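PDB 3LDU: putative methylase from Clostridium difficile, which probably methylates guanine bases of ribosomal RNA and binds GTP in this crystal. Local coordinates for residues T44-L56 against I240-I252. Numbering follows the deposited sequence.
Sequences TDEFGIAKSNMWL and IWWDVRKDAFNKI
Trp241 lies flat against Ala50: the Ala50 CA sits 3.6 Å from the centroid of the Trp241 six-membered ring and 10° off its normal, a CH-pi contact over one face. The far rim of the indole meets Asn53, whose CB is 3.5 Å from Trp241 CH2, and in the ring plane the selenomethionine methyl, Met54 CE, 3.7 Å from Trp241 CZ3. Trp241 and Met54 are reciprocal knobs: Trp241 enters among Ile49, Ala50, Asn53 and Met54, and Met54 among Trp241, Val244, Arg245 and Ala248. A chi1 of 180°, which turns CG away from the backbone N, sends Met54 across the interface; bends at chi2 and chi3 then bring CE over one face of the Arg245 guanidinium, whose NH2 forms a salt bridge with Glu231 OE1 and a hydrogen bond to Arg226 O. Val244 CG2 touches Ala50 CB at 3.7 Å and reaches the edge of the Phe47 ring. No direct hydrogen bond joins the segments. A water instead accepts from Trp55 NE1 (2.8 Å) and donates to Val244 O and to Asp247 OD2 (2.6 Å). Helices 48-55 and 240-251, crossing at -35°, thus join the RlmL ferredoxin-like and methyltransferase domains through shape-matched apolar contact, supplemented by a three-bonded water.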
loop_
_atom_site.group_PDB
_atom_site.type_symbol
_atom_site.label_atom_id
_atom_site.label_comp_id
_atom_site.label_asym_id
_atom_site.label_seq_id
_atom_site.Cartn_x
_atom_site.Cartn_y
_atom_site.Cartn_z
ATOM N N THR A 44 -18.974 3.458 1.204
ATOM C CA THR A 44 -19.138 2.604 0.029
ATOM C C THR A 44 -20.482 1.900 0.059
ATOM O O THR A 44 -21.169 1.901 1.078
ATOM C CB THR A 44 -18.050 1.499 -0.032
ATOM O OG1 THR A 44 -18.379 0.438 0.877
ATOM C CG2 THR A 44 -16.667 2.053 0.338
ATOM N N ASP A 45 -20.851 1.308 -1.073
ATOM C CA ASP A 45 -21.991 0.408 -1.134
ATOM C C ASP A 45 -21.570 -0.975 -0.643
ATOM O O ASP A 45 -20.478 -1.140 -0.083
ATOM C CB ASP A 45 -22.544 0.334 -2.562
ATOM C CG ASP A 45 -21.508 -0.142 -3.573
ATOM O OD1 ASP A 45 -20.484 -0.715 -3.163
ATOM O OD2 ASP A 45 -21.724 0.053 -4.786
ATOM N N GLU A 46 -22.424 -1.974 -0.856
ATOM C CA GLU A 46 -22.154 -3.305 -0.320
ATOM C C GLU A 46 -20.990 -4.011 -1.010
ATOM O O GLU A 46 -20.510 -5.035 -0.530
ATOM C CB GLU A 46 -23.417 -4.191 -0.363
ATOM C CG GLU A 46 -23.820 -4.628 -1.762
ATOM C CD GLU A 46 -24.904 -3.754 -2.379
ATOM O OE1 GLU A 46 -24.926 -2.527 -2.103
ATOM O OE2 GLU A 46 -25.738 -4.302 -3.142
ATOM N N PHE A 47 -20.530 -3.457 -2.135
ATOM C CA PHE A 47 -19.405 -4.033 -2.854
ATOM C C PHE A 47 -18.081 -3.501 -2.331
ATOM O O PHE A 47 -17.017 -3.926 -2.779
ATOM C CB PHE A 47 -19.518 -3.746 -4.356
ATOM C CG PHE A 47 -20.643 -4.489 -5.033
ATOM C CD1 PHE A 47 -20.431 -5.737 -5.595
ATOM C CD2 PHE A 47 -21.906 -3.934 -5.108
ATOM C CE1 PHE A 47 -21.455 -6.419 -6.221
ATOM C CE2 PHE A 47 -22.938 -4.611 -5.731
ATOM C CZ PHE A 47 -22.710 -5.857 -6.286
ATOM N N GLY A 48 -18.152 -2.594 -1.360
ATOM C CA GLY A 48 -16.996 -1.810 -0.950
ATOM C C GLY A 48 -15.850 -2.601 -0.351
ATOM O O GLY A 48 -14.676 -2.310 -0.604
ATOM N N ILE A 49 -16.171 -3.602 0.455
ATOM C CA ILE A 49 -15.117 -4.361 1.121
ATOM C C ILE A 49 -14.342 -5.181 0.092
ATOM O O ILE A 49 -13.097 -5.159 0.055
ATOM C CB ILE A 49 -15.675 -5.260 2.244
ATOM C CG1 ILE A 49 -16.169 -4.401 3.411
ATOM C CG2 ILE A 49 -14.582 -6.208 2.748
ATOM C CD1 ILE A 49 -16.866 -5.219 4.531
ATOM N N ALA A 50 -15.080 -5.887 -0.763
ATOM C CA ALA A 50 -14.485 -6.697 -1.822
ATOM C C ALA A 50 -13.682 -5.842 -2.811
ATOM O O ALA A 50 -12.523 -6.141 -3.133
ATOM C CB ALA A 50 -15.574 -7.493 -2.558
ATOM N N LYS A 51 -14.305 -4.777 -3.303
ATOM C CA LYS A 51 -13.653 -3.924 -4.303
ATOM C C LYS A 51 -12.426 -3.214 -3.764
ATOM O O LYS A 51 -11.448 -3.059 -4.481
ATOM C CB LYS A 51 -14.627 -2.884 -4.869
ATOM C CG LYS A 51 -15.468 -3.406 -6.033
ATOM C CD LYS A 51 -16.522 -2.391 -6.459
ATOM C CE LYS A 51 -15.908 -1.036 -6.790
ATOM N NZ LYS A 51 -16.948 -0.067 -7.251
ATOM N N SER A 52 -12.485 -2.769 -2.511
ATOM C CA SER A 52 -11.356 -2.034 -1.917
ATOM C C SER A 52 -10.136 -2.926 -1.737
ATOM O O SER A 52 -9.022 -2.557 -2.116
ATOM C CB SER A 52 -11.771 -1.405 -0.587
ATOM O OG SER A 52 -12.776 -0.433 -0.813
ATOM N N ASN A 53 -10.339 -4.111 -1.176
ATOM C CA ASN A 53 -9.263 -5.089 -1.069
ATOM C C ASN A 53 -8.742 -5.522 -2.437
ATOM O O ASN A 53 -7.539 -5.714 -2.624
ATOM C CB ASN A 53 -9.748 -6.325 -0.291
ATOM C CG ASN A 53 -9.747 -6.091 1.192
ATOM O OD1 ASN A 53 -8.687 -5.944 1.799
ATOM N ND2 ASN A 53 -10.935 -6.042 1.795
HETATM N N MSE A 54 -9.646 -5.651 -3.402
HETATM C CA MSE A 54 -9.263 -6.147 -4.725
HETATM C C MSE A 54 -8.406 -5.145 -5.490
HETATM O O MSE A 54 -7.441 -5.524 -6.178
HETATM C CB MSE A 54 -10.509 -6.459 -5.550
HETATM C CG MSE A 54 -10.231 -6.975 -6.956
HETATM SE SE MSE A 54 -9.206 -8.649 -6.993
HETATM C CE MSE A 54 -10.009 -9.561 -5.544
ATOM N N TRP A 55 -8.776 -3.872 -5.378
ATOM C CA TRP A 55 -8.304 -2.855 -6.314
ATOM C C TRP A 55 -7.324 -1.824 -5.752
ATOM O O TRP A 55 -6.533 -1.259 -6.510
ATOM C CB TRP A 55 -9.501 -2.131 -6.957
ATOM C CG TRP A 55 -10.164 -2.952 -8.031
ATOM C CD1 TRP A 55 -11.339 -3.660 -7.933
ATOM C CD2 TRP A 55 -9.653 -3.196 -9.341
ATOM N NE1 TRP A 55 -11.592 -4.305 -9.124
ATOM C CE2 TRP A 55 -10.573 -4.040 -10.002
ATOM C CE3 TRP A 55 -8.509 -2.775 -10.035
ATOM C CZ2 TRP A 55 -10.386 -4.463 -11.318
ATOM C CZ3 TRP A 55 -8.321 -3.201 -11.330
ATOM C CH2 TRP A 55 -9.253 -4.035 -11.962
ATOM N N LEU A 56 -7.368 -1.555 -4.449
ATOM C CA LEU A 56 -6.509 -0.489 -3.924
ATOM C C LEU A 56 -5.031 -0.908 -3.864
ATOM O O LEU A 56 -4.685 -1.898 -3.205
ATOM C CB LEU A 56 -7.008 -0.040 -2.540
ATOM C CG LEU A 56 -8.406 0.566 -2.540
ATOM C CD1 LEU A 56 -8.811 0.907 -1.095
ATOM C CD2 LEU A 56 -8.473 1.809 -3.430
ATOM N N ILE A 240 -20.869 -11.533 -3.612
ATOM C CA ILE A 240 -20.235 -10.240 -3.869
ATOM C C ILE A 240 -18.734 -10.401 -4.070
ATOM O O ILE A 240 -18.198 -9.949 -5.084
ATOM C CB ILE A 240 -20.546 -9.225 -2.769
ATOM C CG1 ILE A 240 -21.984 -8.730 -2.930
ATOM C CG2 ILE A 240 -19.598 -8.043 -2.852
ATOM C CD1 ILE A 240 -22.417 -7.723 -1.887
ATOM N N TRP A 241 -18.062 -11.066 -3.131
ATOM C CA TRP A 241 -16.624 -11.324 -3.286
ATOM C C TRP A 241 -16.373 -12.096 -4.574
ATOM O O TRP A 241 -15.406 -11.835 -5.292
ATOM C CB TRP A 241 -16.050 -12.094 -2.088
ATOM C CG TRP A 241 -15.232 -11.240 -1.124
ATOM C CD1 TRP A 241 -15.529 -10.955 0.188
ATOM C CD2 TRP A 241 -13.987 -10.578 -1.402
ATOM N NE1 TRP A 241 -14.540 -10.160 0.735
ATOM C CE2 TRP A 241 -13.590 -9.912 -0.220
ATOM C CE3 TRP A 241 -13.176 -10.481 -2.536
ATOM C CZ2 TRP A 241 -12.419 -9.167 -0.143
ATOM C CZ3 TRP A 241 -12.008 -9.735 -2.457
ATOM C CH2 TRP A 241 -11.643 -9.088 -1.268
ATOM N N TRP A 242 -17.256 -13.047 -4.880
ATOM C CA TRP A 242 -17.072 -13.851 -6.077
ATOM C C TRP A 242 -17.179 -13.023 -7.363
ATOM O O TRP A 242 -16.317 -13.113 -8.240
ATOM C CB TRP A 242 -18.057 -15.027 -6.106
ATOM C CG TRP A 242 -17.453 -16.207 -6.776
ATOM C CD1 TRP A 242 -16.540 -17.075 -6.244
ATOM C CD2 TRP A 242 -17.687 -16.640 -8.118
ATOM N NE1 TRP A 242 -16.198 -18.029 -7.173
ATOM C CE2 TRP A 242 -16.890 -17.786 -8.331
ATOM C CE3 TRP A 242 -18.498 -16.176 -9.158
ATOM C CZ2 TRP A 242 -16.882 -18.473 -9.542
ATOM C CZ3 TRP A 242 -18.489 -16.862 -10.363
ATOM C CH2 TRP A 242 -17.687 -17.999 -10.544
ATOM N N ASP A 243 -18.229 -12.215 -7.461
ATOM C CA ASP A 243 -18.450 -11.377 -8.633
ATOM C C ASP A 243 -17.326 -10.353 -8.801
ATOM O O ASP A 243 -16.913 -10.052 -9.921
ATOM C CB ASP A 243 -19.799 -10.670 -8.539
ATOM C CG ASP A 243 -20.970 -11.626 -8.734
ATOM O OD1 ASP A 243 -20.726 -12.774 -9.148
ATOM O OD2 ASP A 243 -22.123 -11.222 -8.487
ATOM N N VAL A 244 -16.836 -9.825 -7.683
ATOM C CA VAL A 244 -15.735 -8.858 -7.720
ATOM C C VAL A 244 -14.441 -9.474 -8.251
ATOM O O VAL A 244 -13.741 -8.858 -9.054
ATOM C CB VAL A 244 -15.509 -8.187 -6.350
ATOM C CG1 VAL A 244 -14.165 -7.445 -6.327
ATOM C CG2 VAL A 244 -16.655 -7.236 -6.045
ATOM N N ARG A 245 -14.117 -10.689 -7.822
ATOM C CA ARG A 245 -12.945 -11.380 -8.380
ATOM C C ARG A 245 -13.080 -11.698 -9.862
ATOM O O ARG A 245 -12.132 -11.524 -10.629
ATOM C CB ARG A 245 -12.664 -12.688 -7.643
ATOM C CG ARG A 245 -11.945 -12.507 -6.347
ATOM C CD ARG A 245 -11.185 -13.757 -5.965
ATOM N NE ARG A 245 -10.699 -13.624 -4.602
ATOM C CZ ARG A 245 -9.470 -13.244 -4.275
ATOM N NH1 ARG A 245 -8.569 -12.981 -5.220
ATOM N NH2 ARG A 245 -9.143 -13.143 -2.997
ATOM N N LYS A 246 -14.240 -12.217 -10.259
ATOM C CA LYS A 246 -14.468 -12.536 -11.665
ATOM C C LYS A 246 -14.397 -11.264 -12.518
ATOM O O LYS A 246 -13.847 -11.272 -13.619
ATOM C CB LYS A 246 -15.820 -13.222 -11.861
ATOM C CG LYS A 246 -15.944 -13.938 -13.195
ATOM C CD LYS A 246 -15.036 -15.164 -13.261
ATOM C CE LYS A 246 -15.515 -16.264 -12.319
ATOM N NZ LYS A 246 -14.724 -17.522 -12.451
ATOM N N ASP A 247 -14.979 -10.184 -12.003
ATOM C CA ASP A 247 -14.965 -8.894 -12.672
ATOM C C ASP A 247 -13.520 -8.445 -12.862
ATOM O O ASP A 247 -13.144 -7.982 -13.941
ATOM C CB ASP A 247 -15.724 -7.860 -11.833
ATOM C CG ASP A 247 -15.703 -6.470 -12.446
ATOM O OD1 ASP A 247 -16.095 -6.324 -13.621
ATOM O OD2 ASP A 247 -15.305 -5.520 -11.737
ATOM N N ALA A 248 -12.707 -8.594 -11.819
ATOM C CA ALA A 248 -11.307 -8.174 -11.909
ATOM C C ALA A 248 -10.549 -8.984 -12.949
ATOM O O ALA A 248 -9.752 -8.434 -13.710
ATOM C CB ALA A 248 -10.613 -8.242 -10.554
ATOM N N PHE A 249 -10.799 -10.290 -12.998
ATOM C CA PHE A 249 -10.145 -11.111 -14.009
ATOM C C PHE A 249 -10.490 -10.630 -15.423
ATOM O O PHE A 249 -9.618 -10.541 -16.297
ATOM C CB PHE A 249 -10.507 -12.588 -13.836
ATOM C CG PHE A 249 -9.864 -13.477 -14.847
ATOM C CD1 PHE A 249 -8.524 -13.809 -14.740
ATOM C CD2 PHE A 249 -10.591 -13.973 -15.916
ATOM C CE1 PHE A 249 -7.924 -14.625 -15.680
ATOM C CE2 PHE A 249 -9.998 -14.788 -16.862
ATOM C CZ PHE A 249 -8.664 -15.116 -16.744
ATOM N N ASN A 250 -11.761 -10.300 -15.626
ATOM C CA ASN A 250 -12.266 -9.872 -16.927
ATOM C C ASN A 250 -11.770 -8.486 -17.337
ATOM O O ASN A 250 -11.799 -8.130 -18.519
ATOM C CB ASN A 250 -13.800 -9.901 -16.939
ATOM C CG ASN A 250 -14.365 -11.317 -16.892
ATOM O OD1 ASN A 250 -15.445 -11.544 -16.348
ATOM N ND2 ASN A 250 -13.639 -12.272 -17.469
ATOM N N LYS A 251 -11.317 -7.707 -16.359
ATOM C CA LYS A 251 -10.864 -6.343 -16.619
ATOM C C LYS A 251 -9.394 -6.273 -17.017
ATOM O O LYS A 251 -8.916 -5.217 -17.418
ATOM C CB LYS A 251 -11.121 -5.441 -15.414
ATOM C CG LYS A 251 -12.592 -5.173 -15.133
ATOM C CD LYS A 251 -12.944 -3.713 -15.377
ATOM C CE LYS A 251 -14.183 -3.288 -14.591
ATOM N NZ LYS A 251 -15.460 -3.822 -15.149
ATOM N N ILE A 252 -8.678 -7.388 -16.901
ATOM C CA ILE A 252 -7.281 -7.424 -17.346
ATOM C C ILE A 252 -7.200 -7.117 -18.832
ATOM O O ILE A 252 -7.910 -7.721 -19.638
ATOM C CB ILE A 252 -6.624 -8.790 -17.093
ATOM C CG1 ILE A 252 -6.472 -9.036 -15.589
ATOM C CG2 ILE A 252 -5.265 -8.852 -17.766
ATOM C CD1 ILE A 252 -5.757 -10.333 -15.259
HETATM O O HOH W 1 -13.754 -5.949 -9.695
#